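Local coordinates for glycoside hydrolase family 88 protein (Bacteroides vulgatus, PDB 4Q88) that is of unconfirmed function but probably acts as a hydrolase on carbohydrates, perhaps on sugars ending in an unsaturated uronic acid, at residues D137-V142 against H169-V174; T238-M243 against N288-A293; H31-R36 against L61-D66; N48-A53 against F347-C352; Q322-K327 against F340-G345. One frame throughout, in Å; residues are numbered along the deposited sequence.

Interaction 1 of 5, residues D137-V142 against H169-V174; sequences DYWHWV and HQYLTV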
# COMPACT_ATOMS: atom_id res chain seq x y z
N ASP A 137 12.15 0.97 16.22
CA ASP A 137 10.72 0.77 16.20
C ASP A 137 10.00 1.88 15.45
O ASP A 137 8.95 2.36 15.85
CB ASP A 137 10.19 0.60 17.64
CG ASP A 137 10.41 1.84 18.49
OD1 ASP A 137 11.22 2.72 18.18
OD2 ASP A 137 9.70 1.95 19.52
N TYR A 138 10.54 2.26 14.30
CA TYR A 138 9.91 3.26 13.47
C TYR A 138 8.59 2.83 12.82
O TYR A 138 7.79 3.69 12.46
CB TYR A 138 10.88 3.69 12.36
CG TYR A 138 12.00 4.62 12.85
CD1 TYR A 138 11.74 5.98 13.09
CD2 TYR A 138 13.31 4.16 13.06
CE1 TYR A 138 12.73 6.83 13.54
CE2 TYR A 138 14.29 4.99 13.52
CZ TYR A 138 14.02 6.33 13.75
OH TYR A 138 15.00 7.16 14.18
N TRP A 139 8.41 1.52 12.60
CA TRP A 139 7.25 1.01 11.84
C TRP A 139 6.37 0.32 12.90
O TRP A 139 6.21 -0.90 12.95
CB TRP A 139 7.74 0.01 10.76
CG TRP A 139 8.59 0.64 9.73
CD1 TRP A 139 8.79 1.99 9.53
CD2 TRP A 139 9.33 -0.03 8.74
NE1 TRP A 139 9.64 2.18 8.47
CE2 TRP A 139 10.00 0.95 7.98
CE3 TRP A 139 9.53 -1.39 8.42
CZ2 TRP A 139 10.81 0.64 6.90
CZ3 TRP A 139 10.39 -1.70 7.36
CH2 TRP A 139 11.01 -0.70 6.62
N HIS A 140 5.79 1.15 13.74
CA HIS A 140 5.03 0.70 14.93
C HIS A 140 3.51 0.57 14.67
O HIS A 140 2.71 0.40 15.62
CB HIS A 140 5.24 1.71 16.13
CG HIS A 140 5.02 3.15 15.77
ND1 HIS A 140 3.80 3.77 15.86
CD2 HIS A 140 5.88 4.09 15.32
CE1 HIS A 140 3.91 5.03 15.45
NE2 HIS A 140 5.17 5.26 15.14
N TRP A 141 3.11 0.69 13.40
CA TRP A 141 1.72 0.47 12.95
C TRP A 141 1.81 -0.24 11.61
O TRP A 141 2.76 0.01 10.85
CB TRP A 141 0.90 1.78 12.96
CG TRP A 141 1.13 2.69 11.83
CD1 TRP A 141 0.24 2.97 10.84
CD2 TRP A 141 2.30 3.50 11.57
NE1 TRP A 141 0.79 3.88 9.94
CE2 TRP A 141 2.07 4.18 10.35
CE3 TRP A 141 3.54 3.64 12.19
CZ2 TRP A 141 3.02 5.00 9.77
CZ3 TRP A 141 4.50 4.44 11.59
CH2 TRP A 141 4.22 5.14 10.41
N VAL A 142 0.89 -1.17 11.33
CA VAL A 142 1.13 -2.06 10.19
C VAL A 142 1.16 -1.32 8.84
O VAL A 142 1.91 -1.71 7.95
CB VAL A 142 0.13 -3.23 10.16
CG1 VAL A 142 -1.25 -2.75 9.76
CG2 VAL A 142 0.59 -4.32 9.19
N HIS A 169 15.10 -5.01 6.76
CA HIS A 169 14.90 -6.21 7.56
C HIS A 169 14.83 -5.90 9.06
O HIS A 169 13.97 -6.46 9.76
CB HIS A 169 16.00 -7.20 7.28
CG HIS A 169 15.77 -8.53 7.91
ND1 HIS A 169 16.41 -8.90 9.08
CD2 HIS A 169 15.00 -9.58 7.55
CE1 HIS A 169 16.01 -10.11 9.43
NE2 HIS A 169 15.17 -10.56 8.50
N GLN A 170 15.70 -5.01 9.53
CA GLN A 170 15.77 -4.74 10.94
C GLN A 170 14.47 -4.08 11.43
O GLN A 170 13.90 -4.51 12.43
CB GLN A 170 16.98 -3.92 11.24
CG GLN A 170 17.18 -3.70 12.70
CD GLN A 170 18.51 -3.06 13.01
OE1 GLN A 170 18.97 -2.14 12.32
NE2 GLN A 170 19.12 -3.53 14.07
N TYR A 171 13.98 -3.07 10.69
CA TYR A 171 12.71 -2.43 11.05
C TYR A 171 11.52 -3.38 10.95
O TYR A 171 10.62 -3.35 11.78
CB TYR A 171 12.47 -1.16 10.21
CG TYR A 171 13.51 -0.05 10.33
CD1 TYR A 171 14.32 0.09 11.46
CD2 TYR A 171 13.65 0.88 9.32
CE1 TYR A 171 15.25 1.14 11.58
CE2 TYR A 171 14.58 1.91 9.41
CZ TYR A 171 15.38 2.04 10.55
OH TYR A 171 16.27 3.11 10.67
N LEU A 172 11.49 -4.21 9.91
CA LEU A 172 10.36 -5.15 9.73
C LEU A 172 10.37 -6.18 10.85
O LEU A 172 9.31 -6.50 11.40
CB LEU A 172 10.45 -5.84 8.39
CG LEU A 172 9.57 -7.09 8.24
CD1 LEU A 172 8.12 -6.67 8.26
CD2 LEU A 172 9.94 -7.80 6.93
N THR A 173 11.55 -6.56 11.31
CA THR A 173 11.65 -7.51 12.43
C THR A 173 10.98 -6.95 13.66
O THR A 173 10.31 -7.69 14.39
CB THR A 173 13.13 -7.89 12.72
OG1 THR A 173 13.62 -8.57 11.59
CG2 THR A 173 13.23 -8.82 13.86
N VAL A 174 11.13 -5.66 13.92
CA VAL A 174 10.49 -5.03 15.06
C VAL A 174 8.96 -4.96 14.87
O VAL A 174 8.18 -5.20 15.80
CB VAL A 174 11.12 -3.66 15.37
CG1 VAL A 174 10.37 -2.97 16.50
CG2 VAL A 174 12.56 -3.86 15.85
O HOH W 1 10.14 -0.87 13.12
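An aromatic cluster joins a loop to a helix here, within the (alpha/alpha)6 barrel expected of family 88: the loop between helix 117-132 and helix 144-159 packs against helix 163-179 through residues 137-139. Asp-137 opens the contact with its CB, 3.8 Å from Val-174 CG1, while its carboxylate turns elsewhere and pairs through OD1 with Lys-135. Tyr-138 follows, running side by side with Tyr-171 and pointing the same way. Its edge is directed at the Tyr-171 face in an offset edge-to-face pair, the planes at 64° and Tyr-138 CD2 3.9 Å from Tyr-171 CE1; the Tyr-138 hydroxyl is held by Thr-133. Trp-139 meets the same tyrosine in two ways. Tyr-171 CB sits over its six-membered ring, 3.5 Å from the centroid, as a CH-pi contact, and the Tyr-171 ring then stands edge-on to the indole face at 73°, with CD2 3.7 Å from Trp-139 CZ2. Tyr-171 is therefore the middle member, giving its face to one ring and its edge to the other. The backbones are joined by a water that accepts from Trp-139 N at 3.0 Å and donates to Tyr-171 O at 2.9 Å.

Interaction 2 of 5, residues T238-M243 against N288-A293; sequences TRFQTM and NGLLNA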
# COMPACT_ATOMS: atom_id res chain seq x y z
N THR A 238 8.62 -16.20 1.77
CA THR A 238 7.90 -17.08 2.66
C THR A 238 6.78 -16.32 3.37
O THR A 238 5.67 -16.85 3.44
CB THR A 238 8.83 -17.68 3.71
OG1 THR A 238 9.71 -18.58 3.05
CG2 THR A 238 8.05 -18.42 4.74
N ARG A 239 7.05 -15.09 3.78
CA ARG A 239 6.02 -14.30 4.44
C ARG A 239 4.90 -14.00 3.45
O ARG A 239 3.71 -14.14 3.80
CB ARG A 239 6.60 -13.04 5.05
CG ARG A 239 5.57 -12.12 5.70
CD ARG A 239 4.84 -12.75 6.86
NE ARG A 239 5.73 -13.45 7.77
CZ ARG A 239 6.52 -12.88 8.67
NH1 ARG A 239 6.48 -11.58 8.89
NH2 ARG A 239 7.29 -13.64 9.43
N PHE A 240 5.25 -13.58 2.24
CA PHE A 240 4.24 -13.31 1.21
C PHE A 240 3.36 -14.52 0.89
O PHE A 240 2.14 -14.41 0.79
CB PHE A 240 4.96 -12.81 -0.04
CG PHE A 240 4.06 -12.50 -1.18
CD1 PHE A 240 3.29 -11.34 -1.18
CD2 PHE A 240 4.07 -13.29 -2.30
CE1 PHE A 240 2.49 -11.00 -2.27
CE2 PHE A 240 3.25 -12.97 -3.39
CZ PHE A 240 2.46 -11.83 -3.37
N GLN A 241 3.98 -15.67 0.70
CA GLN A 241 3.24 -16.88 0.39
C GLN A 241 2.32 -17.32 1.54
O GLN A 241 1.20 -17.78 1.30
CB GLN A 241 4.18 -18.00 0.00
CG GLN A 241 4.84 -17.73 -1.34
CD GLN A 241 5.94 -18.73 -1.64
OE1 GLN A 241 6.63 -19.27 -0.70
NE2 GLN A 241 6.19 -18.95 -2.93
N THR A 242 2.82 -17.21 2.77
CA THR A 242 1.98 -17.55 3.94
C THR A 242 0.82 -16.61 4.11
O THR A 242 -0.31 -17.04 4.40
CB THR A 242 2.84 -17.51 5.18
OG1 THR A 242 3.94 -18.42 5.03
CG2 THR A 242 2.04 -17.88 6.40
N MSE A 243 1.05 -15.30 3.94
CA MSE A 243 -0.04 -14.37 4.01
C MSE A 243 -1.05 -14.62 2.93
O MSE A 243 -2.26 -14.54 3.15
CB MSE A 243 0.42 -12.89 3.87
CG MSE A 243 1.32 -12.43 4.99
SE MSE A 243 1.56 -10.48 4.82
CE MSE A 243 -0.28 -9.91 5.29
N ASN A 288 4.11 -13.24 -11.22
CA ASN A 288 5.54 -13.32 -10.99
C ASN A 288 6.02 -14.66 -10.47
O ASN A 288 7.19 -14.78 -9.99
CB ASN A 288 6.02 -12.15 -10.17
CG ASN A 288 5.98 -10.84 -10.97
OD1 ASN A 288 6.96 -10.47 -11.64
ND2 ASN A 288 4.84 -10.17 -10.96
N GLY A 289 5.15 -15.66 -10.54
CA GLY A 289 5.54 -17.04 -10.27
C GLY A 289 5.76 -17.48 -8.83
O GLY A 289 6.35 -18.54 -8.59
N LEU A 290 5.22 -16.72 -7.87
CA LEU A 290 5.37 -16.99 -6.45
C LEU A 290 4.11 -17.56 -5.82
O LEU A 290 4.16 -18.14 -4.71
CB LEU A 290 5.77 -15.68 -5.73
CG LEU A 290 7.17 -15.16 -6.04
CD1 LEU A 290 7.39 -13.97 -5.11
CD2 LEU A 290 8.26 -16.21 -5.81
N LEU A 291 2.98 -17.48 -6.55
CA LEU A 291 1.73 -18.08 -6.14
C LEU A 291 1.16 -18.94 -7.24
O LEU A 291 1.12 -18.51 -8.43
CB LEU A 291 0.72 -16.98 -5.80
CG LEU A 291 1.09 -15.98 -4.76
CD1 LEU A 291 -0.02 -14.95 -4.64
CD2 LEU A 291 1.32 -16.67 -3.41
N ASN A 292 0.73 -20.13 -6.87
CA ASN A 292 0.19 -21.08 -7.81
C ASN A 292 -1.07 -20.54 -8.51
O ASN A 292 -2.06 -20.17 -7.85
CB ASN A 292 -0.12 -22.43 -7.11
CG ASN A 292 -0.69 -23.44 -8.06
OD1 ASN A 292 -1.88 -23.43 -8.38
ND2 ASN A 292 0.17 -24.33 -8.57
N ALA A 293 -1.03 -20.49 -9.84
CA ALA A 293 -2.15 -19.91 -10.60
C ALA A 293 -3.48 -20.64 -10.43
O ALA A 293 -4.53 -20.01 -10.42
CB ALA A 293 -1.79 -19.81 -12.11
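From Gln-241 CB, on helix 233-249, CG is set anti to the carbonyl carbon, beside the backbone N (chi1 -69°), and the chain then runs extended toward the turn between helix 272-287 and helix 293-311. Its CG lies 4.2 Å from Leu-291 CD2 and 3.5 Å from Leu-290 O; the same oxygen is 3.6 Å from Gln-241 CD. At the tip, Gln-241 NE2 donates to Leu-290 O at 2.8 Å. That bond is nearly straight (160° at the hydrogen), close to the amide plane and aimed at a carbonyl lone pair. The oxygen directly follows a Schellman motif: Gly-289, with positive phi, is the C-prime residue closing helix 272-287. One residue earlier on the helix, Phe-240 CE2 touches Leu-291 CG at 4.0 Å, with the two side chains crossing at about a right angle, and the phenyl also stacks with Phe-216. One directional bond thus fixes the glutamine against the interhelix turn, while undirected apolar packing beside it joins that turn to the buried flank of the helix.

Interaction 3 of 5, residues H31-R36 against L61-D66; sequences HKPQVR and LQYSID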
# COMPACT_ATOMS: atom_id res chain seq x y z
N HIS A 31 -9.24 16.95 -9.29
CA HIS A 31 -8.32 17.36 -8.23
C HIS A 31 -7.01 17.89 -8.79
O HIS A 31 -6.33 17.22 -9.55
CB HIS A 31 -8.03 16.13 -7.33
CG HIS A 31 -9.24 15.53 -6.71
ND1 HIS A 31 -9.79 16.01 -5.54
CD2 HIS A 31 -10.06 14.54 -7.13
CE1 HIS A 31 -10.87 15.31 -5.25
NE2 HIS A 31 -11.06 14.41 -6.19
N LYS A 32 -6.64 19.10 -8.39
CA LYS A 32 -5.38 19.68 -8.80
C LYS A 32 -4.24 18.93 -8.13
O LYS A 32 -4.40 18.46 -7.02
CB LYS A 32 -5.32 21.17 -8.42
CG LYS A 32 -5.20 21.42 -6.93
CD LYS A 32 -5.26 22.92 -6.62
CE LYS A 32 -5.23 23.17 -5.12
NZ LYS A 32 -4.50 24.43 -4.85
N PRO A 33 -3.09 18.83 -8.81
CA PRO A 33 -1.98 18.10 -8.20
C PRO A 33 -1.27 18.82 -7.09
O PRO A 33 -0.51 18.19 -6.36
CB PRO A 33 -1.03 17.86 -9.37
CG PRO A 33 -1.39 18.87 -10.40
CD PRO A 33 -2.84 19.17 -10.22
N GLN A 34 -1.52 20.13 -6.94
CA GLN A 34 -0.87 20.96 -5.93
C GLN A 34 -1.55 20.81 -4.57
O GLN A 34 -2.22 21.71 -4.07
CB GLN A 34 -0.83 22.44 -6.38
CG GLN A 34 0.02 22.69 -7.59
CD GLN A 34 -0.68 22.40 -8.91
OE1 GLN A 34 -1.87 22.29 -8.97
NE2 GLN A 34 0.08 22.26 -9.97
N VAL A 35 -1.29 19.66 -3.96
CA VAL A 35 -1.70 19.33 -2.62
C VAL A 35 -0.51 18.66 -1.89
O VAL A 35 0.51 18.24 -2.49
CB VAL A 35 -2.92 18.40 -2.62
CG1 VAL A 35 -4.18 19.17 -3.03
CG2 VAL A 35 -2.66 17.16 -3.48
N ARG A 36 -0.62 18.60 -0.58
CA ARG A 36 0.50 18.21 0.26
C ARG A 36 0.97 16.75 -0.02
O ARG A 36 0.22 15.94 -0.55
CB ARG A 36 0.12 18.36 1.73
CG ARG A 36 -1.00 17.49 2.22
CD ARG A 36 -1.21 17.66 3.73
NE ARG A 36 -2.31 16.86 4.16
CZ ARG A 36 -2.72 16.70 5.42
NH1 ARG A 36 -2.09 17.26 6.43
NH2 ARG A 36 -3.77 15.96 5.67
N LEU A 61 1.99 11.22 -16.08
CA LEU A 61 3.32 11.44 -15.51
C LEU A 61 3.47 12.88 -15.01
O LEU A 61 4.00 13.16 -13.93
CB LEU A 61 4.40 11.12 -16.54
CG LEU A 61 5.83 11.08 -15.98
CD1 LEU A 61 5.93 9.86 -15.08
CD2 LEU A 61 6.80 11.02 -17.18
N GLN A 62 3.00 13.82 -15.82
CA GLN A 62 3.13 15.22 -15.50
C GLN A 62 2.30 15.55 -14.28
O GLN A 62 2.66 16.47 -13.53
CB GLN A 62 2.64 16.09 -16.66
CG GLN A 62 3.00 17.57 -16.48
CD GLN A 62 4.50 17.77 -16.48
OE1 GLN A 62 5.19 17.19 -17.30
NE2 GLN A 62 5.02 18.55 -15.56
N TYR A 63 1.21 14.82 -14.04
CA TYR A 63 0.43 15.05 -12.81
C TYR A 63 1.28 14.77 -11.55
O TYR A 63 1.24 15.55 -10.56
CB TYR A 63 -0.86 14.24 -12.83
CG TYR A 63 -1.87 14.56 -11.76
CD1 TYR A 63 -1.86 13.87 -10.56
CD2 TYR A 63 -2.89 15.49 -11.97
CE1 TYR A 63 -2.78 14.13 -9.57
CE2 TYR A 63 -3.82 15.77 -10.96
CZ TYR A 63 -3.76 15.07 -9.75
OH TYR A 63 -4.67 15.27 -8.74
N SER A 64 2.00 13.66 -11.56
CA SER A 64 2.92 13.33 -10.45
C SER A 64 4.10 14.30 -10.36
O SER A 64 4.53 14.68 -9.27
CB SER A 64 3.38 11.86 -10.50
OG SER A 64 2.31 11.01 -10.12
N ILE A 65 4.65 14.72 -11.49
CA ILE A 65 5.77 15.66 -11.48
C ILE A 65 5.29 16.98 -10.89
O ILE A 65 5.98 17.58 -10.08
CB ILE A 65 6.33 15.89 -12.90
CG1 ILE A 65 7.02 14.63 -13.41
CG2 ILE A 65 7.27 17.11 -12.94
CD1 ILE A 65 7.31 14.62 -14.90
N ASP A 66 4.10 17.41 -11.27
CA ASP A 66 3.57 18.70 -10.79
C ASP A 66 3.34 18.63 -9.29
O ASP A 66 3.55 19.60 -8.56
CB ASP A 66 2.26 19.06 -11.51
CG ASP A 66 2.46 19.51 -12.95
OD1 ASP A 66 3.63 19.63 -13.40
OD2 ASP A 66 1.43 19.63 -13.66
O HOH W 2 -4.41 15.34 -6.21
O HOH W 3 3.23 22.00 -9.50
O HOH W 4 -0.39 21.57 -12.68
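Tyr-63 and Pro-33 form the centre of this contact. The pyrrolidine lies over the phenol, with Pro-33 CB 3.8 Å from the ring centroid and only 9° off its normal, a CH-pi contact; Pro-33 CD comes within 3.6 Å of Tyr-63 CE2. At the ring's edge the Tyr-63 hydroxyl donates to His-31 O over 2.7 Å, approaching from 55° above the carbonyl plane. The same OH accepts from a water, at 2.5 Å, that also donates to Lys-32 O, so the phenol oxygen is gripped by two bonds. Around this core, Pro-33 CG rests 3.8 Å from Asp-66 CB. In what is probably the (alpha/alpha)6 barrel of this family, residues 31-36 link helix 13-30 to helix 39-55 and lie against helix 58-70. Gln-34, the centre of an inverse gamma turn and bent at chi2, swings its amide beside Asp-66, where two waters bridge NE2 to Asp-66 O and to Asp-66 OD2. One turn earlier on the helix, Gln-62 NE2 donates to Asp-66 OD1 at 2.8 Å, which holds the carboxylate that receives one of those waters. Farther out, Tyr-27, Gln-28 and Tyr-44 pack against Tyr-63.

Interaction 4 of 5, residues N48-A53 against F347-C352; sequences NMEVCA and FLLAAC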
# COMPACT_ATOMS: atom_id res chain seq x y z
N ASN A 48 -0.87 6.10 -9.49
CA ASN A 48 -0.61 6.81 -10.74
C ASN A 48 0.69 6.37 -11.40
O ASN A 48 0.76 6.16 -12.62
CB ASN A 48 -0.61 8.31 -10.52
CG ASN A 48 -0.62 9.09 -11.83
OD1 ASN A 48 -1.43 8.83 -12.71
ND2 ASN A 48 0.24 10.05 -11.95
N MSE A 49 1.74 6.16 -10.60
CA MSE A 49 3.00 5.71 -11.18
C MSE A 49 2.87 4.29 -11.76
O MSE A 49 3.53 3.92 -12.79
CB MSE A 49 4.10 5.82 -10.07
CG MSE A 49 4.49 7.23 -9.60
SE MSE A 49 4.90 8.35 -11.17
CE MSE A 49 6.31 7.37 -12.06
N GLU A 50 2.05 3.47 -11.12
CA GLU A 50 1.72 2.14 -11.67
C GLU A 50 1.03 2.26 -13.04
O GLU A 50 1.41 1.56 -14.01
CB GLU A 50 0.85 1.35 -10.72
CG GLU A 50 0.86 -0.14 -10.98
CD GLU A 50 2.17 -0.80 -10.59
OE1 GLU A 50 2.90 -0.29 -9.71
OE2 GLU A 50 2.51 -1.87 -11.17
N VAL A 51 0.07 3.16 -13.15
CA VAL A 51 -0.60 3.45 -14.46
C VAL A 51 0.40 3.94 -15.50
O VAL A 51 0.36 3.50 -16.65
CB VAL A 51 -1.76 4.44 -14.32
CG1 VAL A 51 -2.47 4.63 -15.66
CG2 VAL A 51 -2.74 3.93 -13.31
N CYS A 52 1.32 4.81 -15.08
CA CYS A 52 2.36 5.27 -16.01
C CYS A 52 3.25 4.15 -16.47
O CYS A 52 3.65 4.08 -17.67
CB CYS A 52 3.21 6.36 -15.42
SG CYS A 52 2.32 7.88 -15.14
N ALA A 53 3.60 3.23 -15.58
CA ALA A 53 4.37 2.07 -16.01
C ALA A 53 3.64 1.21 -17.04
O ALA A 53 4.24 0.59 -17.92
CB ALA A 53 4.75 1.21 -14.80
N PHE A 347 -7.14 0.69 -5.89
CA PHE A 347 -7.89 0.20 -7.03
C PHE A 347 -7.05 0.17 -8.33
O PHE A 347 -6.99 -0.84 -8.99
CB PHE A 347 -9.15 1.01 -7.24
CG PHE A 347 -10.01 0.53 -8.39
CD1 PHE A 347 -9.73 0.91 -9.69
CD2 PHE A 347 -11.07 -0.33 -8.17
CE1 PHE A 347 -10.52 0.44 -10.76
CE2 PHE A 347 -11.86 -0.78 -9.21
CZ PHE A 347 -11.58 -0.41 -10.48
N LEU A 348 -6.33 1.25 -8.58
CA LEU A 348 -5.45 1.31 -9.77
C LEU A 348 -4.33 0.29 -9.75
O LEU A 348 -4.00 -0.29 -10.80
CB LEU A 348 -4.91 2.73 -9.98
CG LEU A 348 -5.94 3.79 -10.30
CD1 LEU A 348 -5.28 5.16 -10.16
CD2 LEU A 348 -6.52 3.64 -11.67
N LEU A 349 -3.73 0.01 -8.59
CA LEU A 349 -2.72 -1.04 -8.52
C LEU A 349 -3.36 -2.36 -8.98
O LEU A 349 -2.81 -3.06 -9.84
CB LEU A 349 -2.18 -1.20 -7.07
CG LEU A 349 -1.40 -0.05 -6.42
CD1 LEU A 349 -1.04 -0.41 -4.96
CD2 LEU A 349 -0.15 0.25 -7.21
N ALA A 350 -4.54 -2.68 -8.43
CA ALA A 350 -5.21 -3.95 -8.75
C ALA A 350 -5.55 -4.00 -10.25
O ALA A 350 -5.31 -5.01 -10.90
CB ALA A 350 -6.50 -4.10 -7.94
N ALA A 351 -6.10 -2.90 -10.76
CA ALA A 351 -6.53 -2.83 -12.15
C ALA A 351 -5.33 -2.99 -13.10
O ALA A 351 -5.40 -3.77 -14.08
CB ALA A 351 -7.28 -1.53 -12.45
N CYS A 352 -4.22 -2.30 -12.80
CA CYS A 352 -3.01 -2.41 -13.65
C CYS A 352 -2.50 -3.85 -13.67
O CYS A 352 -2.16 -4.42 -14.75
CB CYS A 352 -1.91 -1.49 -13.19
SG CYS A 352 -2.25 0.24 -13.48
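Helices 48-53 and 347-352 run almost in the same direction, their axes 8.7 Å apart at closest approach and crossing at 22°. Such near-parallel packing is consistent with neighbouring helices of one layer in an (alpha/alpha)6 barrel; here it joins helix 39-55, the second of the chain, to helix 341-358, the last, as expected where the ring of helices closes. No hydrogen bond crosses between the two segments. Glu-50 uses the aliphatic part of its side chain: with CG anti to the backbone N and the chain bent at chi2 (72°), CB lies 3.8 Å from Leu-349 CD2, while CG meets Cys-352 CB at 3.8 Å. Leu-349 reaches across at about a right angle to that chain. One residue on, Val-51 turns its CG2 branch into the interface, 4.1 Å from Leu-348 CD2. Helix 13-30 packs against both partners, Ile-20 on Val-51 and Asn-24 on Leu-348. The thiol of Cys-352 lies against the valine, SG being 3.7 Å from both Val-51 CG2 and Val-51 CA.

Interaction 5 of 5, residues Q322-K327 against F340-G345; sequences QPVGEK and FNFGIG
Two phenyl rings of residues 340-345, Phe-340 and Phe-342, receive the passing loop. At the edge of the Phe-342 ring, in its plane, lies Gln-322 O, 3.8 Å from CZ. Val-324 CG2 approaches the same ring obliquely and comes to 3.6 Å from CE2, its side chain also touching Trp-39, whose indole meets Phe-342 at an inclined angle. The Phe-340 ring is likewise met obliquely, by Pro-323, whose CA is 3.7 Å and CB 4.0 Å from Phe-340 CE2. The rings touch three successive residues, Pro-323 and Val-324 through carbon atoms and Gln-322 through its carbonyl oxygen. Both stand where the last helix of the presumed (alpha/alpha)6 barrel begins: Phe-340 is the N-cap residue of helix 341-358 and Phe-342 lies in its first turn. Phe-342 adopts the crowded first torsion, CG between the backbone N and the carbonyl carbon (chi1 68°). Its own N donates to Asn-341 OD1 at 2.7 Å, a bond bent to 131° and entering above the side-chain carbonyl plane. Beyond the rings, the loop is gripped from elsewhere in the fold, as Arg-210 donates to both Gln-322 O and Pro-323 O, and Trp-208 NE1 donates to Gln-322 OE1.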
# COMPACT_ATOMS: atom_id res chain seq x y z
N GLN A 322 -13.40 2.32 3.33
CA GLN A 322 -13.50 2.60 4.78
C GLN A 322 -12.77 3.95 5.02
O GLN A 322 -11.65 4.13 4.56
CB GLN A 322 -12.79 1.53 5.60
CG GLN A 322 -12.78 1.84 7.10
CD GLN A 322 -12.15 0.75 7.93
OE1 GLN A 322 -11.49 -0.15 7.43
NE2 GLN A 322 -12.36 0.82 9.23
N PRO A 323 -13.37 4.85 5.76
CA PRO A 323 -12.74 6.18 5.99
C PRO A 323 -11.56 6.09 6.95
O PRO A 323 -11.32 5.04 7.57
CB PRO A 323 -13.85 7.00 6.63
CG PRO A 323 -14.87 6.03 7.05
CD PRO A 323 -14.80 4.87 6.11
N VAL A 324 -10.84 7.19 7.07
CA VAL A 324 -9.68 7.27 7.92
C VAL A 324 -10.08 7.76 9.33
O VAL A 324 -10.75 8.76 9.47
CB VAL A 324 -8.67 8.28 7.36
CG1 VAL A 324 -7.43 8.36 8.24
CG2 VAL A 324 -8.28 7.87 5.94
N GLY A 325 -9.61 7.06 10.33
CA GLY A 325 -9.57 7.59 11.69
C GLY A 325 -10.94 7.72 12.33
O GLY A 325 -11.18 8.65 13.09
N GLU A 326 -11.85 6.83 11.97
CA GLU A 326 -13.17 6.84 12.62
C GLU A 326 -13.29 5.62 13.51
O GLU A 326 -12.81 4.53 13.16
CB GLU A 326 -14.27 6.96 11.56
CG GLU A 326 -14.09 8.27 10.79
CD GLU A 326 -15.20 8.58 9.82
OE1 GLU A 326 -16.13 7.75 9.70
OE2 GLU A 326 -15.15 9.65 9.16
N LYS A 327 -13.83 5.80 14.71
CA LYS A 327 -13.95 4.71 15.67
C LYS A 327 -14.94 3.68 15.10
O LYS A 327 -15.92 4.06 14.45
CB LYS A 327 -14.47 5.23 17.01
CG LYS A 327 -14.41 4.21 18.15
CD LYS A 327 -15.25 4.69 19.33
CE LYS A 327 -15.63 3.54 20.26
NZ LYS A 327 -17.00 3.75 20.81
N PHE A 340 -12.06 7.74 -1.46
CA PHE A 340 -10.88 8.52 -1.06
C PHE A 340 -9.72 8.24 -2.02
O PHE A 340 -9.57 7.12 -2.50
CB PHE A 340 -10.43 8.21 0.37
CG PHE A 340 -11.49 8.54 1.41
CD1 PHE A 340 -11.67 9.84 1.82
CD2 PHE A 340 -12.32 7.56 1.88
CE1 PHE A 340 -12.68 10.17 2.73
CE2 PHE A 340 -13.31 7.86 2.80
CZ PHE A 340 -13.47 9.17 3.24
N ASN A 341 -8.89 9.28 -2.21
CA ASN A 341 -7.65 9.20 -3.00
C ASN A 341 -6.86 7.91 -2.81
O ASN A 341 -6.47 7.25 -3.76
CB ASN A 341 -6.71 10.40 -2.67
CG ASN A 341 -6.51 10.67 -1.16
OD1 ASN A 341 -6.87 9.88 -0.27
ND2 ASN A 341 -6.04 11.88 -0.86
N PHE A 342 -6.60 7.53 -1.56
CA PHE A 342 -5.75 6.39 -1.32
C PHE A 342 -6.37 5.08 -1.80
O PHE A 342 -5.66 4.17 -2.20
CB PHE A 342 -5.33 6.30 0.15
CG PHE A 342 -6.47 6.00 1.09
CD1 PHE A 342 -6.82 4.68 1.36
CD2 PHE A 342 -7.15 7.01 1.71
CE1 PHE A 342 -7.91 4.39 2.20
CE2 PHE A 342 -8.23 6.73 2.54
CZ PHE A 342 -8.60 5.43 2.78
N GLY A 343 -7.70 5.01 -1.76
CA GLY A 343 -8.49 3.89 -2.22
C GLY A 343 -8.55 3.78 -3.72
O GLY A 343 -8.50 2.72 -4.27
N ILE A 344 -8.58 4.93 -4.38
CA ILE A 344 -8.44 4.99 -5.83
C ILE A 344 -7.05 4.52 -6.20
O ILE A 344 -6.90 3.72 -7.10
CB ILE A 344 -8.67 6.40 -6.34
CG1 ILE A 344 -10.15 6.76 -6.11
CG2 ILE A 344 -8.25 6.52 -7.82
CD1 ILE A 344 -10.52 8.19 -6.38
N GLY A 345 -6.06 4.92 -5.42
CA GLY A 345 -4.70 4.40 -5.63
C GLY A 345 -4.62 2.86 -5.59
O GLY A 345 -4.05 2.20 -6.50

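From the N terminus, interaction 3 opens first, at residues 31-36. Before it closes at 61-66, interaction 4 opens at 48-53, so the two cross; they also touch, Ser-64 OG lying 2.9 Å from Asn-48 ND2 in a probable hydrogen bond. Interaction 4 closes only at 347-352, and its loop encloses interactions 1, 2 and 5, which follow one another in series. Interaction 1 ties an interhelix loop to helix 163-179, interaction 2 joins helix 233-249 to the turn before helix 293-311, and interaction 5 closes a short loop onto helix 341-358, which interaction 4 uses next. Interactions 1 and 4, centres 27 Å apart, lie on opposite sides of the chain's centre.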